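Long-range contacts in ancestral D-type dye decolorizing peroxidase (Geotrichum candidum, PDB 7ANV), which probably oxidises dyes and other substrates with hydrogen peroxide, as a reconstructed ancestral haem peroxidase of the fungal D-type dye-decolorizing family: residues N81-H86 and E472-P477; F248-K253 and F394-S399; A340-K345 and P432-A437. All coordinates share one frame; numbering follows the deposited sequence.

Contact 1: N81-H86 and E472-P477; sequences NIAFSH and EYFFSP
F84 and F475 form a single antiparallel bridge between strands 78-84 and 466-476, each an outermost strand of its own four-stranded antiparallel sheet. The contact thus joins the two sheets edge to edge, consistent with the two ferredoxin-like halves of the DyP alpha+beta barrel. Two bonds define this hydrogen-bonded pair: F84 N to F475 O at 2.9 Å and F475 N to F84 O at 2.7 Å. Segments 81-84 and 472-476 run at 123° to each other, well short of antiparallel, which fits a bridge confined to one residue pair.

On one flank A83 tucks in its methyl, with CB 3.6 Å from F474 CB and 3.4 Å from S476 OG. F474, whose CG stands anti to its carbonyl carbon (chi1 -56°), has F84 C at its ring edge by CD2 (3.7 Å), with S85 N also close to CD2; E472 CG, of the same strand, lies over one face near the rim. On the other flank F84 and P477 cross at about a right angle, P477 CG reaching the ring edge at CD2 (4.0 Å). Water supplements the bridge at both ends: one molecule joins N81 OD1 to S476 OG, another joins H86 N to Y473 O.

S85, at the N-cap of helix 86-92, uses OG toward G88 N and also bonds I140 O. A83, F474 and S476 touch L249 of strand 247-256, while I82, F84 and P477 pack on L482 of helix 479-486.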
loop_
_atom_site.group_PDB
_atom_site.type_symbol
_atom_site.label_atom_id
_atom_site.label_comp_id
_atom_site.label_asym_id
_atom_site.label_seq_id
_atom_site.Cartn_x
_atom_site.Cartn_y
_atom_site.Cartn_z
ATOM N N ASN A 81 3.307 -10.337 13.143
ATOM C CA ASN A 81 2.287 -11.037 12.332
ATOM C C ASN A 81 3.035 -11.995 11.401
ATOM O O ASN A 81 4.263 -11.873 11.204
ATOM C CB ASN A 81 1.428 -10.070 11.496
ATOM C CG ASN A 81 0.240 -9.421 12.176
ATOM O OD1 ASN A 81 -0.632 -8.881 11.496
ATOM N ND2 ASN A 81 0.151 -9.469 13.487
ATOM N N ILE A 82 2.292 -12.926 10.829
ATOM C CA ILE A 82 2.843 -13.915 9.885
ATOM C C ILE A 82 1.849 -14.149 8.757
ATOM O O ILE A 82 0.631 -14.236 8.998
ATOM C CB ILE A 82 3.225 -15.221 10.606
ATOM C CG1 ILE A 82 4.023 -16.138 9.679
ATOM C CG2 ILE A 82 1.997 -15.908 11.233
ATOM C CD1 ILE A 82 4.668 -17.312 10.363
ATOM N N ALA A 83 2.393 -14.361 7.554
ATOM C CA ALA A 83 1.564 -14.582 6.357
ATOM C C ALA A 83 2.289 -15.602 5.482
ATOM O O ALA A 83 3.523 -15.661 5.503
ATOM C CB ALA A 83 1.258 -13.299 5.623
ATOM N N PHE A 84 1.515 -16.300 4.668
ATOM C CA PHE A 84 1.969 -17.451 3.857
ATOM C C PHE A 84 1.644 -17.172 2.400
ATOM O O PHE A 84 0.533 -16.749 2.085
ATOM C CB PHE A 84 1.297 -18.738 4.340
ATOM C CG PHE A 84 1.724 -19.117 5.720
ATOM C CD1 PHE A 84 2.855 -19.863 5.929
ATOM C CD2 PHE A 84 0.992 -18.695 6.823
ATOM C CE1 PHE A 84 3.266 -20.185 7.207
ATOM C CE2 PHE A 84 1.440 -18.979 8.101
ATOM C CZ PHE A 84 2.549 -19.753 8.284
ATOM N N SER A 85 2.571 -17.519 1.508
ATOM C CA SER A 85 2.313 -17.530 0.045
ATOM C C SER A 85 1.617 -18.847 -0.303
ATOM O O SER A 85 1.707 -19.832 0.494
ATOM C CB SER A 85 3.623 -17.370 -0.701
ATOM O OG SER A 85 4.388 -18.546 -0.519
ATOM N N HIS A 86 1.055 -18.941 -1.512
ATOM C CA HIS A 86 0.553 -20.237 -2.032
ATOM C C HIS A 86 1.665 -21.305 -1.961
ATOM O O HIS A 86 1.343 -22.472 -1.576
ATOM C CB HIS A 86 -0.030 -20.058 -3.439
ATOM C CG HIS A 86 -0.242 -21.383 -4.087
ATOM N ND1 HIS A 86 -1.274 -22.204 -3.728
ATOM C CD2 HIS A 86 0.466 -22.047 -5.014
ATOM C CE1 HIS A 86 -1.219 -23.306 -4.438
ATOM N NE2 HIS A 86 -0.147 -23.254 -5.207
ATOM N N GLU A 472 5.364 -10.244 -3.323
ATOM C CA GLU A 472 4.590 -11.487 -3.347
ATOM C C GLU A 472 3.204 -11.245 -2.768
ATOM O O GLU A 472 2.960 -10.242 -2.060
ATOM C CB GLU A 472 5.418 -12.570 -2.636
ATOM C CG GLU A 472 4.764 -13.938 -2.712
ATOM C CD GLU A 472 4.464 -14.434 -4.126
ATOM O OE1 GLU A 472 5.269 -15.248 -4.641
ATOM O OE2 GLU A 472 3.430 -14.030 -4.718
ATOM N N TYR A 473 2.300 -12.158 -3.100
ATOM C CA TYR A 473 0.929 -12.235 -2.568
ATOM C C TYR A 473 0.863 -13.290 -1.472
ATOM O O TYR A 473 1.263 -14.427 -1.674
ATOM C CB TYR A 473 -0.035 -12.599 -3.701
ATOM C CG TYR A 473 -0.097 -11.585 -4.811
ATOM C CD1 TYR A 473 0.090 -10.226 -4.581
ATOM C CD2 TYR A 473 -0.381 -11.983 -6.095
ATOM C CE1 TYR A 473 -0.025 -9.297 -5.599
ATOM C CE2 TYR A 473 -0.508 -11.066 -7.130
ATOM C CZ TYR A 473 -0.301 -9.725 -6.895
ATOM O OH TYR A 473 -0.371 -8.825 -7.926
ATOM N N PHE A 474 0.433 -12.863 -0.280
ATOM C CA PHE A 474 0.413 -13.720 0.914
ATOM C C PHE A 474 -1.007 -13.724 1.485
ATOM O O PHE A 474 -1.849 -12.898 1.105
ATOM C CB PHE A 474 1.387 -13.233 1.989
ATOM C CG PHE A 474 2.826 -13.072 1.575
ATOM C CD1 PHE A 474 3.311 -11.871 1.090
ATOM C CD2 PHE A 474 3.710 -14.119 1.736
ATOM C CE1 PHE A 474 4.645 -11.749 0.753
ATOM C CE2 PHE A 474 5.047 -14.010 1.410
ATOM C CZ PHE A 474 5.506 -12.817 0.896
ATOM N N PHE A 475 -1.198 -14.645 2.428
ATOM C CA PHE A 475 -2.414 -14.784 3.247
ATOM C C PHE A 475 -2.036 -14.798 4.735
ATOM O O PHE A 475 -1.244 -15.652 5.152
ATOM C CB PHE A 475 -3.178 -16.033 2.867
ATOM C CG PHE A 475 -4.474 -16.167 3.617
ATOM C CD1 PHE A 475 -5.532 -15.329 3.341
ATOM C CD2 PHE A 475 -4.636 -17.146 4.593
ATOM C CE1 PHE A 475 -6.729 -15.446 4.037
ATOM C CE2 PHE A 475 -5.839 -17.272 5.261
ATOM C CZ PHE A 475 -6.858 -16.421 5.002
ATOM N N SER A 476 -2.594 -13.836 5.487
ATOM C CA SER A 476 -2.451 -13.681 6.955
ATOM C C SER A 476 -3.602 -14.423 7.597
ATOM O O SER A 476 -4.715 -13.901 7.571
ATOM C CB SER A 476 -2.514 -12.260 7.374
ATOM O OG SER A 476 -1.374 -11.556 6.928
ATOM N N PRO A 477 -3.393 -15.638 8.153
ATOM C CA PRO A 477 -4.512 -16.370 8.722
ATOM C C PRO A 477 -4.976 -15.800 10.062
ATOM O O PRO A 477 -4.270 -15.047 10.706
ATOM C CB PRO A 477 -3.977 -17.794 8.946
ATOM C CG PRO A 477 -2.724 -17.844 8.142
ATOM C CD PRO A 477 -2.164 -16.435 8.179
HETATM O O HOH W 1 -0.523 -9.579 8.679
HETATM O O HOH W 2 1.109 -16.638 -3.337
#

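Contact 2: F248-K253 and F394-S399; sequences FLVFRK and FVCYQS. With HEM (protoporphyrin IX containing Fe), chain B.
L249, V395, F251 and Y397 make an apolar cluster on one face of the paired strands. L249 CD2 lies 3.8 Å from V395 CG1, and the other branch of V395, CG2, meets F251 CD2 at 3.7 Å. L249 and Y397 run side by side in the same direction, so that L249 CG approaches ring atom CE1 of Y397 (3.6 Å) and its CD1 lies by the phenol oxygen. On the opposite face V250 CB rests on C396 SG, and F394 extends to the haem: with CG anti to the backbone N (chi1 174°), its ring reaches C2C of the porphyrin through CE2 (3.3 Å), while methyl CMC sits over the centre of one ring face.

The backbone evidence is a regular antiparallel ladder, in which the axes of 248-253 and 394-398 come within 4.7 Å, at 161°. F248-Q398, V250-C396 and R252-F394 are its hydrogen-bonded pairs, L249-Y397 and F251-V395 the non-hydrogen-bonded ones. Strands 247-256 and 391-398 are the two central strands of the second ferredoxin-like sheet of the DyP fold, flanked by 366-372 and 466-476.

At the polar edge F248 O accepts two N-H groups of Q398. The backbone N lies in the carbonyl plane, whereas NE2, at 3.0 Å, comes from above it. Q398 OE1 is taken by F405 N, which leaves the amide gripped at both ends. Y397 OH bonds D11, and R252 turns away to a salt bridge with D117.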
loop_
_atom_site.group_PDB
_atom_site.type_symbol
_atom_site.label_atom_id
_atom_site.label_comp_id
_atom_site.label_asym_id
_atom_site.label_seq_id
_atom_site.Cartn_x
_atom_site.Cartn_y
_atom_site.Cartn_z
ATOM N N PHE A 248 -5.729 -11.223 2.659
ATOM C CA PHE A 248 -4.589 -11.304 1.716
ATOM C C PHE A 248 -3.715 -10.058 1.868
ATOM O O PHE A 248 -4.227 -8.913 1.859
ATOM C CB PHE A 248 -5.081 -11.476 0.282
ATOM C CG PHE A 248 -5.760 -12.795 0.082
ATOM C CD1 PHE A 248 -4.994 -13.904 -0.221
ATOM C CD2 PHE A 248 -7.140 -12.914 0.172
ATOM C CE1 PHE A 248 -5.590 -15.156 -0.365
ATOM C CE2 PHE A 248 -7.728 -14.160 0.013
ATOM C CZ PHE A 248 -6.963 -15.259 -0.304
ATOM N N LEU A 249 -2.425 -10.323 2.063
ATOM C CA LEU A 249 -1.361 -9.333 2.233
ATOM C C LEU A 249 -0.637 -9.219 0.899
ATOM O O LEU A 249 0.070 -10.139 0.526
ATOM C CB LEU A 249 -0.425 -9.843 3.326
ATOM C CG LEU A 249 0.621 -8.880 3.900
ATOM C CD1 LEU A 249 1.264 -9.471 5.140
ATOM C CD2 LEU A 249 1.691 -8.454 2.912
ATOM N N VAL A 250 -0.743 -8.076 0.257
ATOM C CA VAL A 250 0.074 -7.745 -0.939
ATOM C C VAL A 250 1.309 -6.992 -0.467
ATOM O O VAL A 250 1.156 -5.924 0.136
ATOM C CB VAL A 250 -0.720 -6.900 -1.946
ATOM C CG1 VAL A 250 0.206 -6.446 -3.065
ATOM C CG2 VAL A 250 -1.957 -7.638 -2.458
ATOM N N PHE A 251 2.482 -7.503 -0.821
ATOM C CA PHE A 251 3.768 -6.829 -0.576
ATOM C C PHE A 251 4.375 -6.375 -1.906
ATOM O O PHE A 251 4.529 -7.197 -2.784
ATOM C CB PHE A 251 4.706 -7.730 0.232
ATOM C CG PHE A 251 5.970 -7.019 0.647
ATOM C CD1 PHE A 251 7.040 -6.927 -0.236
ATOM C CD2 PHE A 251 6.104 -6.469 1.920
ATOM C CE1 PHE A 251 8.194 -6.234 0.125
ATOM C CE2 PHE A 251 7.250 -5.758 2.277
ATOM C CZ PHE A 251 8.287 -5.658 1.384
ATOM N N ARG A 252 4.765 -5.112 -1.997
ATOM C CA ARG A 252 5.562 -4.592 -3.113
ATOM C C ARG A 252 6.695 -3.716 -2.582
ATOM O O ARG A 252 6.438 -2.781 -1.831
ATOM C CB ARG A 252 4.714 -3.720 -4.047
ATOM C CG ARG A 252 3.475 -4.383 -4.595
ATOM C CD ARG A 252 3.735 -5.071 -5.900
ATOM N NE ARG A 252 3.869 -4.123 -6.995
ATOM C CZ ARG A 252 4.415 -4.373 -8.191
ATOM N NH1 ARG A 252 5.035 -5.519 -8.458
ATOM N NH2 ARG A 252 4.350 -3.434 -9.128
ATOM N N LYS A 253 7.909 -4.045 -2.972
ATOM C CA LYS A 253 9.067 -3.159 -2.749
ATOM C C LYS A 253 9.115 -2.152 -3.895
ATOM O O LYS A 253 9.344 -2.561 -5.054
ATOM C CB LYS A 253 10.362 -3.961 -2.630
ATOM C CG LYS A 253 11.555 -3.072 -2.360
ATOM C CD LYS A 253 12.902 -3.775 -2.350
ATOM C CE LYS A 253 13.987 -2.721 -2.313
ATOM N NZ LYS A 253 15.357 -3.285 -2.376
ATOM N N PHE A 394 5.402 -1.262 0.315
ATOM C CA PHE A 394 3.946 -1.145 0.136
ATOM C C PHE A 394 3.324 -2.426 0.665
ATOM O O PHE A 394 3.676 -3.509 0.178
ATOM C CB PHE A 394 3.574 -0.870 -1.321
ATOM C CG PHE A 394 2.089 -0.885 -1.565
ATOM C CD1 PHE A 394 1.453 -2.074 -1.887
ATOM C CD2 PHE A 394 1.328 0.258 -1.407
ATOM C CE1 PHE A 394 0.086 -2.135 -2.084
ATOM C CE2 PHE A 394 -0.050 0.193 -1.633
ATOM C CZ PHE A 394 -0.651 -0.987 -1.979
ATOM N N VAL A 395 2.350 -2.296 1.574
ATOM C CA VAL A 395 1.569 -3.453 2.068
ATOM C C VAL A 395 0.103 -3.068 2.003
ATOM O O VAL A 395 -0.243 -1.999 2.533
ATOM C CB VAL A 395 2.004 -3.887 3.482
ATOM C CG1 VAL A 395 1.046 -4.895 4.141
ATOM C CG2 VAL A 395 3.410 -4.459 3.467
ATOM N N CYS A 396 -0.741 -3.927 1.465
ATOM C CA CYS A 396 -2.175 -3.689 1.606
ATOM C C CYS A 396 -2.867 -5.008 1.889
ATOM O O CYS A 396 -2.346 -6.072 1.503
ATOM C CB CYS A 396 -2.720 -2.889 0.435
ATOM S SG CYS A 396 -2.889 -3.823 -1.106
ATOM N N TYR A 397 -4.009 -4.879 2.545
ATOM C CA TYR A 397 -4.886 -6.006 2.929
ATOM C C TYR A 397 -6.239 -5.868 2.228
ATOM O O TYR A 397 -6.780 -4.767 2.088
ATOM C CB TYR A 397 -5.057 -6.048 4.447
ATOM C CG TYR A 397 -3.779 -6.325 5.188
ATOM C CD1 TYR A 397 -3.316 -7.628 5.306
ATOM C CD2 TYR A 397 -3.003 -5.295 5.708
ATOM C CE1 TYR A 397 -2.172 -7.935 6.026
ATOM C CE2 TYR A 397 -1.808 -5.590 6.370
ATOM C CZ TYR A 397 -1.410 -6.906 6.529
ATOM O OH TYR A 397 -0.248 -7.212 7.183
ATOM N N GLN A 398 -6.814 -7.018 1.896
ATOM C CA GLN A 398 -8.116 -7.158 1.217
ATOM C C GLN A 398 -8.508 -8.615 1.278
ATOM O O GLN A 398 -7.635 -9.493 1.362
ATOM C CB GLN A 398 -8.056 -6.680 -0.243
ATOM C CG GLN A 398 -7.059 -7.406 -1.143
ATOM C CD GLN A 398 -5.726 -6.711 -1.282
ATOM O OE1 GLN A 398 -5.570 -5.778 -2.067
ATOM N NE2 GLN A 398 -4.756 -7.140 -0.507
ATOM N N SER A 399 -9.793 -8.888 1.142
ATOM C CA SER A 399 -10.277 -10.277 1.074
ATOM C C SER A 399 -10.087 -10.832 -0.332
ATOM O O SER A 399 -10.183 -12.035 -0.468
ATOM C CB SER A 399 -11.721 -10.374 1.448
ATOM O OG SER A 399 -12.524 -9.584 0.572
HETATM C CHA HEM B . -2.897 7.247 -0.936
HETATM C CHB HEM B . 1.790 7.808 -2.023
HETATM C CHC HEM B . 1.816 3.333 -4.029
HETATM C CHD HEM B . -2.960 3.021 -3.265
HETATM C C1A HEM B . -1.620 7.764 -1.053
HETATM C C2A HEM B . -1.211 9.026 -0.556
HETATM C C3A HEM B . 0.099 9.199 -0.873
HETATM C C4A HEM B . 0.521 8.020 -1.548
HETATM C CMA HEM B . 0.981 10.389 -0.531
HETATM C CAA HEM B . -2.093 10.060 0.137
HETATM C CBA HEM B . -2.383 9.790 1.603
HETATM C CGA HEM B . -3.762 9.259 1.872
HETATM O O1A HEM B . -4.797 9.616 1.280
HETATM O O2A HEM B . -3.868 8.456 2.742
HETATM C C1B HEM B . 2.191 6.620 -2.664
HETATM C C2B HEM B . 3.535 6.360 -3.083
HETATM C C3B HEM B . 3.569 5.110 -3.626
HETATM C C4B HEM B . 2.179 4.585 -3.532
HETATM C CMB HEM B . 4.708 7.294 -2.960
HETATM C CAB HEM B . 4.697 4.319 -4.172
HETATM C CBB HEM B . 6.005 4.514 -3.868
HETATM C C1C HEM B . 0.497 2.853 -4.026
HETATM C C2C HEM B . 0.048 1.655 -4.602
HETATM C C3C HEM B . -1.320 1.601 -4.404
HETATM C C4C HEM B . -1.688 2.772 -3.688
HETATM C CMC HEM B . 0.929 0.633 -5.307
HETATM C CAC HEM B . -2.310 0.601 -4.810
HETATM C CBC HEM B . -2.118 -0.225 -5.828
HETATM C C1D HEM B . -3.287 4.145 -2.506
HETATM C C2D HEM B . -4.657 4.310 -1.992
HETATM C C3D HEM B . -4.632 5.502 -1.359
HETATM C C4D HEM B . -3.260 6.040 -1.493
HETATM C CMD HEM B . -5.873 3.396 -2.104
HETATM C CAD HEM B . -5.791 6.158 -0.638
HETATM C CBD HEM B . -6.725 6.933 -1.584
HETATM C CGD HEM B . -7.933 7.452 -0.862
HETATM O O1D HEM B . -8.232 8.654 -1.079
HETATM O O2D HEM B . -8.634 6.712 -0.124
HETATM N NA HEM B . -0.538 7.140 -1.660
HETATM N NB HEM B . 1.439 5.541 -2.933
HETATM N NC HEM B . -0.572 3.554 -3.511
HETATM N ND HEM B . -2.485 5.202 -2.233
HETATM FE FE HEM B . -0.605 5.409 -2.607
#

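Contact 3: A340-K345 and P432-A437; sequences AAHIRK and PIIGQA. With HEM (protoporphyrin IX containing Fe), chain B.
H342 and I433 have the nearest CA atoms across the two segments, 6.4 Å apart, and no hydrogen bond links the backbones. Segment 340-345 turns into a short helix at H342, with A341 at the N-cap and its O accepting from K345 N, while 432-437 is an irregular loop. Their closest approach is A340 O to P432 CD at 3.1 Å.

H342, with CG anti to its backbone N (chi1 178°), sends its imidazole to the haem, where NE2 binds the iron at 2.0 Å. This is the proximal histidine, and its ND1 bonds D431 OD2, a His-Asp pair of the kind known in haem peroxidases. The other carboxylate oxygen, D431 OD1, accepts from I433 N and I434 N, so the loop fixes the aspartate, which probably helps to orient the ring.

I433 CG1 packs against H342 CB (3.8 Å). I434 crosses the imidazole at about a right angle: CD1 lies in the ring plane beside CE1, 3.7 Å away, while CG2 presses on the porphyrin at CHC (3.3 Å). An alanine in place of I434 would probably open a gap between the imidazole edge and the porphyrin, leaving CE1 without its aliphatic neighbour.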
loop_
_atom_site.group_PDB
_atom_site.type_symbol
_atom_site.label_atom_id
_atom_site.label_comp_id
_atom_site.label_asym_id
_atom_site.label_seq_id
_atom_site.Cartn_x
_atom_site.Cartn_y
_atom_site.Cartn_z
ATOM N N ALA A 340 -6.195 11.946 -12.990
ATOM C CA ALA A 340 -5.087 10.990 -12.879
ATOM C C ALA A 340 -4.276 11.245 -11.597
ATOM O O ALA A 340 -3.265 10.544 -11.418
ATOM C CB ALA A 340 -4.247 11.019 -14.135
ATOM N N ALA A 341 -4.647 12.219 -10.753
ATOM C CA ALA A 341 -3.936 12.388 -9.462
ATOM C C ALA A 341 -4.004 11.044 -8.732
ATOM O O ALA A 341 -5.064 10.386 -8.769
ATOM C CB ALA A 341 -4.532 13.523 -8.639
ATOM N N HIS A 342 -2.921 10.656 -8.050
ATOM C CA HIS A 342 -2.785 9.324 -7.407
ATOM C C HIS A 342 -4.038 8.958 -6.603
ATOM O O HIS A 342 -4.596 7.878 -6.854
ATOM C CB HIS A 342 -1.512 9.243 -6.576
ATOM C CG HIS A 342 -1.337 7.944 -5.856
ATOM N ND1 HIS A 342 -1.237 6.734 -6.510
ATOM C CD2 HIS A 342 -1.151 7.687 -4.537
ATOM C CE1 HIS A 342 -1.029 5.789 -5.605
ATOM N NE2 HIS A 342 -1.015 6.345 -4.365
ATOM N N ILE A 343 -4.481 9.803 -5.666
ATOM C CA ILE A 343 -5.631 9.406 -4.798
ATOM C C ILE A 343 -6.916 9.296 -5.588
ATOM O O ILE A 343 -7.762 8.470 -5.182
ATOM C CB ILE A 343 -5.800 10.319 -3.577
ATOM C CG1 ILE A 343 -6.300 11.718 -3.930
ATOM C CG2 ILE A 343 -4.497 10.341 -2.802
ATOM C CD1 ILE A 343 -6.694 12.492 -2.711
ATOM N N ARG A 344 -7.056 10.039 -6.690
ATOM C CA ARG A 344 -8.307 10.014 -7.486
ATOM C C ARG A 344 -8.296 8.760 -8.363
ATOM O O ARG A 344 -9.363 8.168 -8.578
ATOM C CB ARG A 344 -8.464 11.344 -8.248
ATOM C CG ARG A 344 -9.779 11.409 -9.011
ATOM C CD ARG A 344 -10.116 12.835 -9.358
ATOM N NE ARG A 344 -11.446 12.898 -9.943
ATOM C CZ ARG A 344 -12.086 14.031 -10.259
ATOM N NH1 ARG A 344 -11.496 15.210 -10.146
ATOM N NH2 ARG A 344 -13.333 13.978 -10.686
ATOM N N LYS A 345 -7.135 8.278 -8.770
ATOM C CA LYS A 345 -7.014 6.958 -9.442
ATOM C C LYS A 345 -7.327 5.826 -8.452
ATOM O O LYS A 345 -8.000 4.902 -8.859
ATOM C CB LYS A 345 -5.592 6.794 -9.974
ATOM C CG LYS A 345 -5.311 7.594 -11.227
ATOM C CD LYS A 345 -5.982 6.963 -12.459
ATOM C CE LYS A 345 -5.168 7.219 -13.703
ATOM N NZ LYS A 345 -5.905 6.811 -14.918
ATOM N N PRO A 432 0.640 9.386 -12.140
ATOM C CA PRO A 432 2.038 9.776 -12.314
ATOM C C PRO A 432 2.988 9.179 -11.265
ATOM O O PRO A 432 4.224 9.150 -11.497
ATOM C CB PRO A 432 1.973 11.294 -12.141
ATOM C CG PRO A 432 0.840 11.506 -11.213
ATOM C CD PRO A 432 -0.203 10.469 -11.596
ATOM N N ILE A 433 2.424 8.631 -10.177
ATOM C CA ILE A 433 3.205 8.010 -9.085
ATOM C C ILE A 433 3.452 6.532 -9.392
ATOM O O ILE A 433 4.619 6.162 -9.368
ATOM C CB ILE A 433 2.555 8.234 -7.718
ATOM C CG1 ILE A 433 2.189 9.713 -7.502
ATOM C CG2 ILE A 433 3.406 7.679 -6.598
ATOM C CD1 ILE A 433 3.369 10.673 -7.537
ATOM N N ILE A 434 2.407 5.743 -9.671
ATOM C CA ILE A 434 2.484 4.267 -9.780
ATOM C C ILE A 434 2.052 3.764 -11.159
ATOM O O ILE A 434 2.188 2.558 -11.382
ATOM C CB ILE A 434 1.663 3.601 -8.669
ATOM C CG1 ILE A 434 0.185 3.935 -8.761
ATOM C CG2 ILE A 434 2.270 3.914 -7.292
ATOM C CD1 ILE A 434 -0.713 2.952 -8.012
ATOM N N GLY A 435 1.530 4.621 -12.042
ATOM C CA GLY A 435 0.964 4.164 -13.324
ATOM C C GLY A 435 2.041 3.582 -14.210
ATOM O O GLY A 435 3.101 4.223 -14.335
ATOM N N GLN A 436 1.768 2.433 -14.823
ATOM C CA GLN A 436 2.742 1.735 -15.718
ATOM C C GLN A 436 2.077 1.403 -17.043
ATOM O O GLN A 436 0.932 0.868 -17.000
ATOM C CB GLN A 436 3.263 0.478 -15.024
ATOM C CG GLN A 436 3.996 0.809 -13.752
ATOM C CD GLN A 436 4.761 -0.340 -13.154
ATOM O OE1 GLN A 436 5.968 -0.220 -12.938
ATOM N NE2 GLN A 436 4.089 -1.463 -12.922
ATOM N N ALA A 437 2.784 1.679 -18.148
ATOM C CA ALA A 437 2.294 1.479 -19.537
ATOM C C ALA A 437 2.535 0.036 -19.983
ATOM O O ALA A 437 3.278 -0.700 -19.304
ATOM C CB ALA A 437 2.911 2.483 -20.472
HETATM C CHA HEM B . -2.897 7.247 -0.936
HETATM C CHB HEM B . 1.790 7.808 -2.023
HETATM C CHC HEM B . 1.816 3.333 -4.029
HETATM C CHD HEM B . -2.960 3.021 -3.265
HETATM C C1A HEM B . -1.620 7.764 -1.053
HETATM C C2A HEM B . -1.211 9.026 -0.556
HETATM C C3A HEM B . 0.099 9.199 -0.873
HETATM C C4A HEM B . 0.521 8.020 -1.548
HETATM C CMA HEM B . 0.981 10.389 -0.531
HETATM C CAA HEM B . -2.093 10.060 0.137
HETATM C CBA HEM B . -2.383 9.790 1.603
HETATM C CGA HEM B . -3.762 9.259 1.872
HETATM O O1A HEM B . -4.797 9.616 1.280
HETATM O O2A HEM B . -3.868 8.456 2.742
HETATM C C1B HEM B . 2.191 6.620 -2.664
HETATM C C2B HEM B . 3.535 6.360 -3.083
HETATM C C3B HEM B . 3.569 5.110 -3.626
HETATM C C4B HEM B . 2.179 4.585 -3.532
HETATM C CMB HEM B . 4.708 7.294 -2.960
HETATM C CAB HEM B . 4.697 4.319 -4.172
HETATM C CBB HEM B . 6.005 4.514 -3.868
HETATM C C1C HEM B . 0.497 2.853 -4.026
HETATM C C2C HEM B . 0.048 1.655 -4.602
HETATM C C3C HEM B . -1.320 1.601 -4.404
HETATM C C4C HEM B . -1.688 2.772 -3.688
HETATM C CMC HEM B . 0.929 0.633 -5.307
HETATM C CAC HEM B . -2.310 0.601 -4.810
HETATM C CBC HEM B . -2.118 -0.225 -5.828
HETATM C C1D HEM B . -3.287 4.145 -2.506
HETATM C C2D HEM B . -4.657 4.310 -1.992
HETATM C C3D HEM B . -4.632 5.502 -1.359
HETATM C C4D HEM B . -3.260 6.040 -1.493
HETATM C CMD HEM B . -5.873 3.396 -2.104
HETATM C CAD HEM B . -5.791 6.158 -0.638
HETATM C CBD HEM B . -6.725 6.933 -1.584
HETATM C CGD HEM B . -7.933 7.452 -0.862
HETATM O O1D HEM B . -8.232 8.654 -1.079
HETATM O O2D HEM B . -8.634 6.712 -0.124
HETATM N NA HEM B . -0.538 7.140 -1.660
HETATM N NB HEM B . 1.439 5.541 -2.933
HETATM N NC HEM B . -0.572 3.554 -3.511
HETATM N ND HEM B . -2.485 5.202 -2.233
HETATM FE FE HEM B . -0.605 5.409 -2.607
#

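In the fold
Contacts 1 and 2 share one sheet and lie close, their centres 9 Å apart. Strand 466-476 borders 247-256, and the probable hydrogen bond from L249 N to F474 O carries the ladder from contact 2 to contact 1, where the sheet meets the other four-stranded sheet. The centres of contacts 2 and 3 lie 18 Å apart, yet R252 NH2 and Q436 NE2 approach to 4.3 Å; contact 1 stays apart from contact 3, about 10 Å away at the nearest atoms. Contacts 2 and 3 both touch the haem, from opposite sides: F394 on one, H342 on the other. The other four segments all lie between 81-86 and 472-477 in sequence, and contacts 2 and 3 interleave, so distant segments jointly build the haem pocket.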